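Local coordinates for putative uncharacterized protein (Wolbachia pipientis, PDB 3F4S), which probably acts as a DsbA-type thiol-disulfide oxidoreductase of the thioredoxin fold, introducing disulfide bonds into other proteins, at residues P40-E45 against L76-H81; A47-Y52 against K109-S114. The protein carries 1 engineered substitution. All blocks are in the same frame, centred on the assembly; numbering follows the deposited sequence. Where two conformers were deposited one is given.

Both contacts are buried, and they meet one another: interaction 1 is the pairing of two parallel strands near the centre of the thioredoxin-fold sheet, while interaction 2, about 17 Å away between centres, joins the loop that follows strand 41-47 to the end of helix 101-113. Strand 41-47 runs directly into that loop, which carries Cys51 of the Cys51-Cys54 disulfide. Five backbone hydrogen bonds and a buried tyrosine-glutamate bond hold interaction 1, whereas interaction 2 rests on apolar side chains round one phenylalanine ring and a bridging water. Phe79 of the strand pair links them, its ring touching Ala47, Leu49 and Phe112.

Interaction 1 of 2, residues P40-E45 against L76-H81; sequences PILMIE and LYIFRH
Glu45 and Tyr77 both carry CG anti to the backbone N (chi1 173° and 172°); with the glutamate chain extended beyond CG, OE1 comes to the edge of the tyrosine ring. There Tyr77 OH donates to Glu45 OE1 at 2.6 Å, meeting the oxygen from above the carboxylate plane, 47° out of it. The other oxygen, OE2, is hydrogen-bonded to His58 NE2 and also lies 3.8 Å from Phe79 CE1; the carboxylate stands almost perpendicular to the Phe79 ring and meets it at the edge. The buried acid is thus gripped through both oxygens, near the CxxC pair though not touching it. Further back on the same face, Met43 SD makes a Met-aromatic contact at the edge of the Tyr77 ring, 3.7 Å from CD1.

Beneath these side chains, 41-45 and 76-81 pair as neighbouring parallel strands of the central sheet of the thioredoxin fold. Successive backbone bonds step from one strand to the other: Leu76 N to Ile41 O, Met43 N to Leu76 O, Ile78 N to Met43 O, Glu45 N to Ile78 O, and Arg80 N to Glu45 O, the last 2.7 Å long. Strand 174-179 continues the sheet beyond Leu42 and Ile44.

The opposite face is largely aliphatic. Leu42 CD1 reaches across to Ile78 CD1 at 3.8 Å, and Ile44 lies alongside Ile78, both pointing the same way. Ile44 CG2 also sits over one face of the Arg80 guanidinium, displaced toward its rim and 3.8 Å from NH1. That flat group is held by a salt bridge from NH2 to Asp31 and by bonds from NH1 to Leu24 O and Tyr46 OH.

Interaction 2 of 2, residues A47-Y52 against K109-S114; sequences ASLTCY and KAVFNS
Leu49 lays its CD2 methyl over one face of the Phe112 ring, a CH-pi contact with the carbon 3.8 Å from the ring centroid and 17° off the normal. The two side chains cross at about a right angle, and the methyl is displaced toward the rim, closest to CZ. At the edge of the ring, near its plane, Ser48 O lies 3.5 Å from Phe112 CE1, while Ala47 CB approaches CZ at 4.3 Å. Phe112 also stacks with the ring of His58, from helix 52-60.

The loop 47-52 leads from a strand of the thioredoxin fold into the helix that starts with the CxxC pair, and Cys51, disulfide-bonded to Cys54, occupies its N-cap. A type I turn from Ser48 to Cys51 shapes the approach. Within it Ser48 OG accepts from Thr50 N at 3.2 Å, an ST turn, and Cys51 N bonds back to Ser48 O.

On helix 101-113, Val111 CG1 is anti to the backbone N (chi1 180°) and meets Leu49 CB at 3.8 Å. Beside this apolar pair, one water donates to Leu49 O at 2.7 Å and to Val111 O at 2.9 Å, tying the loop backbone to that of the helix. Phe112 O is bonded by Ser55 OG, one residue beyond Cys54.

Interaction 1 of 2, residues P40-E45 against L76-H81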
ATOM      1  N   PRO A  40       4.386 -15.679   8.046  1.00 32.99           N
ATOM      2  CA  PRO A  40       5.257 -15.382   9.190  1.00 32.74           C
ATOM      3  C   PRO A  40       5.587 -13.896   9.325  1.00 31.23           C
ATOM      4  O   PRO A  40       5.687 -13.413  10.455  1.00 32.15           O
ATOM      5  CB  PRO A  40       6.532 -16.174   8.880  1.00 33.15           C
ATOM      6  CG  PRO A  40       6.112 -17.232   7.950  1.00 34.98           C
ATOM      7  CD  PRO A  40       4.969 -16.695   7.154  1.00 33.29           C
ATOM      8  N   ILE A  41       5.750 -13.187   8.206  1.00 29.65           N
ATOM      9  CA  ILE A  41       6.183 -11.794   8.236  1.00 29.31           C
ATOM     10  C   ILE A  41       5.074 -10.879   7.735  1.00 29.14           C
ATOM     11  O   ILE A  41       4.274 -11.273   6.890  1.00 29.40           O
ATOM     12  CB  ILE A  41       7.459 -11.582   7.381  1.00 27.77           C
ATOM     13  CG1 ILE A  41       8.578 -12.508   7.873  1.00 29.14           C
ATOM     14  CG2 ILE A  41       7.904 -10.114   7.394  1.00 27.55           C
ATOM     15  CD1 ILE A  41       8.875 -12.375   9.359  1.00 30.81           C
ATOM     16  N   LEU A  42       5.033  -9.662   8.270  1.00 27.67           N
ATOM     17  CA  LEU A  42       4.050  -8.660   7.874  1.00 26.66           C
ATOM     18  C   LEU A  42       4.743  -7.402   7.367  1.00 24.54           C
ATOM     19  O   LEU A  42       5.652  -6.889   8.016  1.00 25.01           O
ATOM     20  CB  LEU A  42       3.165  -8.289   9.066  1.00 27.27           C
ATOM     21  CG  LEU A  42       2.274  -7.055   8.878  1.00 28.56           C
ATOM     22  CD1 LEU A  42       1.321  -7.262   7.713  1.00 28.08           C
ATOM     23  CD2 LEU A  42       1.503  -6.741  10.160  1.00 30.67           C
ATOM     24  N   MET A  43       4.308  -6.903   6.214  1.00 22.62           N
ATOM     25  CA  MET A  43       4.740  -5.597   5.727  1.00 22.67           C
ATOM     26  C   MET A  43       3.530  -4.697   5.540  1.00 22.51           C
ATOM     27  O   MET A  43       2.585  -5.056   4.838  1.00 23.39           O
ATOM     28  CB  MET A  43       5.499  -5.703   4.400  1.00 23.39           C
ATOM     29  CG  MET A  43       5.673  -4.352   3.691  1.00 22.49           C
ATOM     30  SD  MET A  43       6.509  -4.468   2.099  1.00 24.65           S
ATOM     31  CE  MET A  43       8.173  -4.860   2.621  1.00 27.44           C
ATOM     32  N   ILE A  44       3.562  -3.531   6.178  1.00 21.61           N
ATOM     33  CA  ILE A  44       2.559  -2.499   5.957  1.00 19.96           C
ATOM     34  C   ILE A  44       3.253  -1.347   5.259  1.00 19.97           C
ATOM     35  O   ILE A  44       4.277  -0.868   5.727  1.00 22.30           O
ATOM     36  CB  ILE A  44       1.956  -2.001   7.288  1.00 20.95           C
ATOM     37  CG1 ILE A  44       1.207  -3.139   7.988  1.00 23.35           C
ATOM     38  CG2 ILE A  44       1.028  -0.796   7.054  1.00 23.33           C
ATOM     39  CD1 ILE A  44       0.825  -2.836   9.434  1.00 24.27           C
ATOM     40  N   GLU A  45       2.714  -0.929   4.121  1.00 19.13           N
ATOM     41  CA  GLU A  45       3.269   0.188   3.378  1.00 18.54           C
ATOM     42  C   GLU A  45       2.259   1.327   3.323  1.00 17.75           C
ATOM     43  O   GLU A  45       1.093   1.108   2.987  1.00 19.71           O
ATOM     44  CB  GLU A  45       3.621  -0.236   1.945  1.00 18.59           C
ATOM     45  CG  GLU A  45       4.046   0.940   1.080  1.00 17.89           C
ATOM     46  CD  GLU A  45       4.316   0.568  -0.382  1.00 18.19           C
ATOM     47  OE1 GLU A  45       4.281  -0.635  -0.731  1.00 21.23           O
ATOM     48  OE2 GLU A  45       4.568   1.490  -1.187  1.00 19.60           O
ATOM     49  N   LEU A  76       2.941 -11.355   4.475  1.00 28.34           N
ATOM     50  CA  LEU A  76       1.655 -10.721   4.208  1.00 28.39           C
ATOM     51  C   LEU A  76       1.879  -9.237   3.927  1.00 26.63           C
ATOM     52  O   LEU A  76       2.563  -8.557   4.691  1.00 27.29           O
ATOM     53  CB  LEU A  76       0.731 -10.883   5.416  1.00 28.42           C
ATOM     54  CG  LEU A  76      -0.600 -10.124   5.401  1.00 28.71           C
ATOM     55  CD1 LEU A  76      -1.450 -10.563   4.224  1.00 27.88           C
ATOM     56  CD2 LEU A  76      -1.359 -10.313   6.720  1.00 29.66           C
ATOM     57  N   TYR A  77       1.302  -8.736   2.838  1.00 22.89           N
ATOM     58  CA  TYR A  77       1.496  -7.343   2.433  1.00 22.79           C
ATOM     59  C   TYR A  77       0.206  -6.543   2.552  1.00 24.16           C
ATOM     60  O   TYR A  77      -0.828  -6.918   1.987  1.00 25.21           O
ATOM     61  CB  TYR A  77       2.025  -7.294   0.998  1.00 23.25           C
ATOM     62  CG  TYR A  77       2.104  -5.924   0.370  1.00 21.75           C
ATOM     63  CD1 TYR A  77       3.089  -5.019   0.746  1.00 22.66           C
ATOM     64  CD2 TYR A  77       1.215  -5.547  -0.636  1.00 21.31           C
ATOM     65  CE1 TYR A  77       3.176  -3.765   0.152  1.00 20.43           C
ATOM     66  CE2 TYR A  77       1.287  -4.297  -1.230  1.00 20.01           C
ATOM     67  CZ  TYR A  77       2.271  -3.409  -0.837  1.00 21.20           C
ATOM     68  OH  TYR A  77       2.357  -2.170  -1.438  1.00 20.93           O
ATOM     69  N   ILE A  78       0.277  -5.437   3.288  1.00 22.92           N
ATOM     70  CA  ILE A  78      -0.864  -4.553   3.474  1.00 23.35           C
ATOM     71  C   ILE A  78      -0.510  -3.141   3.032  1.00 22.22           C
ATOM     72  O   ILE A  78       0.294  -2.462   3.677  1.00 24.76           O
ATOM     73  CB  ILE A  78      -1.311  -4.512   4.945  1.00 24.59           C
ATOM     74  CG1 ILE A  78      -1.682  -5.917   5.427  1.00 27.36           C
ATOM     75  CG2 ILE A  78      -2.469  -3.532   5.120  1.00 24.88           C
ATOM     76  CD1 ILE A  78      -2.188  -5.976   6.862  1.00 29.38           C
ATOM     77  N   PHE A  79      -1.115  -2.707   1.930  1.00 19.70           N
ATOM     78  CA  PHE A  79      -0.909  -1.368   1.399  1.00 18.73           C
ATOM     79  C   PHE A  79      -1.989  -0.459   1.960  1.00 20.23           C
ATOM     80  O   PHE A  79      -3.177  -0.795   1.905  1.00 21.78           O
ATOM     81  CB  PHE A  79      -1.001  -1.379  -0.129  1.00 19.24           C
ATOM     82  CG  PHE A  79      -0.748  -0.036  -0.761  1.00 19.14           C
ATOM     83  CD1 PHE A  79       0.522   0.514  -0.758  1.00 20.53           C
ATOM     84  CD2 PHE A  79      -1.778   0.677  -1.354  1.00 20.93           C
ATOM     85  CE1 PHE A  79       0.767   1.746  -1.333  1.00 21.53           C
ATOM     86  CE2 PHE A  79      -1.542   1.916  -1.935  1.00 21.52           C
ATOM     87  CZ  PHE A  79      -0.262   2.452  -1.924  1.00 20.97           C
ATOM     88  N   ARG A  80      -1.575   0.685   2.496  1.00 20.23           N
ATOM     89  CA  ARG A  80      -2.508   1.686   3.006  1.00 19.64           C
ATOM     90  C   ARG A  80      -2.286   3.009   2.287  1.00 17.72           C
ATOM     91  O   ARG A  80      -1.144   3.435   2.079  1.00 20.21           O
ATOM     92  CB  ARG A  80      -2.365   1.852   4.523  1.00 19.97           C
ATOM     93  CG  ARG A  80      -2.848   0.630   5.306  1.00 20.96           C
ATOM     94  CD  ARG A  80      -2.627   0.762   6.807  1.00 21.97           C
ATOM     95  NE  ARG A  80      -2.984  -0.474   7.497  1.00 23.41           N
ATOM     96  CZ  ARG A  80      -2.607  -0.772   8.735  1.00 24.96           C
ATOM     97  NH1 ARG A  80      -1.860   0.086   9.422  1.00 26.40           N
ATOM     98  NH2 ARG A  80      -2.980  -1.921   9.289  1.00 26.22           N
ATOM     99  N   HIS A  81      -3.380   3.644   1.882  1.00 17.50           N
ATOM    100  CA  HIS A  81      -3.300   4.877   1.107  1.00 16.92           C
ATOM    101  C   HIS A  81      -2.811   6.048   1.961  1.00 17.05           C
ATOM    102  O   HIS A  81      -3.101   6.135   3.164  1.00 20.81           O
ATOM    103  CB  HIS A  81      -4.665   5.220   0.502  1.00 17.67           C
ATOM    104  CG  HIS A  81      -5.082   4.305  -0.612  1.00 18.25           C
ATOM    105  ND1 HIS A  81      -4.383   4.210  -1.796  1.00 20.13           N
ATOM    106  CD2 HIS A  81      -6.129   3.452  -0.723  1.00 18.02           C
ATOM    107  CE1 HIS A  81      -4.979   3.338  -2.590  1.00 18.67           C
ATOM    108  NE2 HIS A  81      -6.041   2.864  -1.964  1.00 19.11           N
TER

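Interaction 2 of 2, residues A47-Y52 against K109-S114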
ATOM      1  N   ALA A  47       1.827   4.823   1.186  1.00 16.59           N
ATOM      2  CA  ALA A  47       2.381   5.570   0.061  1.00 17.38           C
ATOM      3  C   ALA A  47       1.304   6.355  -0.666  1.00 18.01           C
ATOM      4  O   ALA A  47       0.132   6.002  -0.620  1.00 17.73           O
ATOM      5  CB  ALA A  47       3.091   4.627  -0.911  1.00 17.71           C
ATOM      6  N   SER A  48       1.723   7.429  -1.327  1.00 15.92           N
ATOM      7  CA  SER A  48       0.869   8.192  -2.218  1.00 16.25           C
ATOM      8  C   SER A  48       1.028   7.635  -3.625  1.00 16.44           C
ATOM      9  O   SER A  48       2.154   7.383  -4.078  1.00 16.96           O
ATOM     10  CB  SER A  48       1.297   9.661  -2.210  1.00 16.81           C
ATOM     11  OG  SER A  48       0.864  10.315  -3.386  1.00 16.55           O
ATOM     12  N   LEU A  49      -0.087   7.452  -4.323  1.00 15.92           N
ATOM     13  CA  LEU A  49      -0.044   6.901  -5.670  1.00 15.66           C
ATOM     14  C   LEU A  49       0.622   7.830  -6.692  1.00 15.40           C
ATOM     15  O   LEU A  49       0.983   7.389  -7.783  1.00 16.42           O
ATOM     16  CB  LEU A  49      -1.448   6.514  -6.146  1.00 17.55           C
ATOM     17  CG  LEU A  49      -2.093   5.338  -5.402  1.00 18.09           C
ATOM     18  CD1 LEU A  49      -3.577   5.184  -5.752  1.00 20.13           C
ATOM     19  CD2 LEU A  49      -1.341   4.045  -5.700  1.00 19.95           C
ATOM     20  N   THR A  50       0.773   9.106  -6.340  1.00 15.36           N
ATOM     21  CA  THR A  50       1.330  10.110  -7.245  1.00 15.27           C
ATOM     22  C   THR A  50       2.765  10.480  -6.871  1.00 14.96           C
ATOM     23  O   THR A  50       3.367  11.387  -7.451  1.00 17.52           O
ATOM     24  CB  THR A  50       0.484  11.390  -7.228  1.00 16.40           C
ATOM     25  OG1 THR A  50       0.411  11.884  -5.882  1.00 17.46           O
ATOM     26  CG2 THR A  50      -0.929  11.117  -7.750  1.00 18.76           C
ATOM     27  N   CYS A  51       3.311   9.782  -5.886  0.50 16.02           N
ATOM     28  CA  CYS A  51       4.658  10.073  -5.410  0.50 17.31           C
ATOM     29  C   CYS A  51       5.711   9.392  -6.286  0.50 16.05           C
ATOM     30  O   CYS A  51       5.705   8.174  -6.450  0.50 16.44           O
ATOM     31  CB  CYS A  51       4.794   9.642  -3.952  0.50 22.00           C
ATOM     32  SG  CYS A  51       6.486   9.596  -3.356  0.50 24.87           S
ATOM     33  N   TYR A  52       6.613  10.195  -6.846  1.00 14.99           N
ATOM     34  CA  TYR A  52       7.577   9.738  -7.857  1.00 15.60           C
ATOM     35  C   TYR A  52       8.487   8.595  -7.384  1.00 16.90           C
ATOM     36  O   TYR A  52       8.574   7.543  -8.037  1.00 16.68           O
ATOM     37  CB  TYR A  52       8.394  10.920  -8.410  1.00 15.67           C
ATOM     38  CG  TYR A  52       9.420  10.545  -9.463  1.00 16.25           C
ATOM     39  CD1 TYR A  52       9.062   9.797 -10.583  1.00 15.67           C
ATOM     40  CD2 TYR A  52      10.744  10.951  -9.343  1.00 17.36           C
ATOM     41  CE1 TYR A  52      10.006   9.453 -11.552  1.00 16.29           C
ATOM     42  CE2 TYR A  52      11.688  10.617 -10.296  1.00 17.23           C
ATOM     43  CZ  TYR A  52      11.317   9.873 -11.400  1.00 15.07           C
ATOM     44  OH  TYR A  52      12.274   9.555 -12.333  1.00 17.50           O
ATOM     45  N   LYS A 109      -0.988  -0.756  -8.762  1.00 17.43           N
ATOM     46  CA  LYS A 109       0.188  -0.972  -9.607  1.00 17.45           C
ATOM     47  C   LYS A 109       0.098  -0.175 -10.916  1.00 17.66           C
ATOM     48  O   LYS A 109       1.072   0.458 -11.347  1.00 16.41           O
ATOM     49  CB  LYS A 109       0.367  -2.464  -9.908  1.00 20.10           C
ATOM     50  CG  LYS A 109       1.571  -2.761 -10.791  1.00 22.68           C
ATOM     51  CD  LYS A 109       1.938  -4.235 -10.735  1.00 28.48           C
ATOM     52  CE  LYS A 109       0.826  -5.087 -11.306  1.00 33.42           C
ATOM     53  NZ  LYS A 109       0.869  -5.114 -12.791  1.00 38.97           N
ATOM     54  N   ALA A 110      -1.074  -0.208 -11.542  1.00 16.20           N
ATOM     55  CA  ALA A 110      -1.285   0.515 -12.794  1.00 16.31           C
ATOM     56  C   ALA A 110      -1.157   2.022 -12.579  1.00 16.71           C
ATOM     57  O   ALA A 110      -0.566   2.722 -13.402  1.00 16.57           O
ATOM     58  CB  ALA A 110      -2.650   0.188 -13.380  1.00 17.91           C
ATOM     59  N   VAL A 111      -1.722   2.530 -11.488  1.00 16.79           N
ATOM     60  CA  VAL A 111      -1.603   3.964 -11.212  1.00 16.97           C
ATOM     61  C   VAL A 111      -0.128   4.353 -11.020  1.00 15.70           C
ATOM     62  O   VAL A 111       0.362   5.309 -11.639  1.00 16.17           O
ATOM     63  CB  VAL A 111      -2.482   4.413 -10.008  1.00 14.21           C
ATOM     64  CG1 VAL A 111      -2.318   5.917  -9.755  1.00 14.16           C
ATOM     65  CG2 VAL A 111      -3.969   4.057 -10.265  1.00 15.16           C
ATOM     66  N   PHE A 112       0.583   3.616 -10.169  1.00 15.43           N
ATOM     67  CA  PHE A 112       2.024   3.849  -9.999  1.00 16.91           C
ATOM     68  C   PHE A 112       2.756   3.824 -11.353  1.00 16.48           C
ATOM     69  O   PHE A 112       3.554   4.720 -11.660  1.00 17.02           O
ATOM     70  CB  PHE A 112       2.656   2.782  -9.106  1.00 16.44           C
ATOM     71  CG  PHE A 112       2.464   2.989  -7.629  1.00 16.66           C
ATOM     72  CD1 PHE A 112       2.819   4.182  -7.008  1.00 18.60           C
ATOM     73  CD2 PHE A 112       1.998   1.944  -6.847  1.00 16.62           C
ATOM     74  CE1 PHE A 112       2.675   4.334  -5.622  1.00 16.81           C
ATOM     75  CE2 PHE A 112       1.851   2.082  -5.470  1.00 17.13           C
ATOM     76  CZ  PHE A 112       2.185   3.279  -4.856  1.00 18.56           C
ATOM     77  N   ASN A 113       2.472   2.796 -12.152  0.50 15.23           N
ATOM     78  CA  ASN A 113       3.138   2.595 -13.436  0.50 16.12           C
ATOM     79  C   ASN A 113       2.909   3.732 -14.415  0.50 14.84           C
ATOM     80  O   ASN A 113       3.728   3.974 -15.297  0.50 15.57           O
ATOM     81  CB  ASN A 113       2.663   1.292 -14.086  0.50 16.84           C
ATOM     82  CG  ASN A 113       3.371   0.079 -13.540  0.50 21.82           C
ATOM     83  OD1 ASN A 113       4.410   0.196 -12.894  0.50 25.90           O
ATOM     84  ND2 ASN A 113       2.814  -1.097 -13.799  0.50 21.35           N
ATOM     85  N   SER A 114       1.788   4.425 -14.267  0.70 13.86           N
ATOM     86  CA  SER A 114       1.388   5.413 -15.261  0.70 15.63           C
ATOM     87  C   SER A 114       1.650   6.851 -14.811  0.70 14.91           C
ATOM     88  O   SER A 114       1.123   7.798 -15.393  0.70 15.87           O
ATOM     89  CB  SER A 114      -0.086   5.222 -15.618  0.70 18.09           C
ATOM     90  OG  SER A 114      -0.306   3.916 -16.127  0.70 19.58           O
TER
HETATM   91  O   HOH W   1       0.720   7.903 -10.440  1.00 16.26           O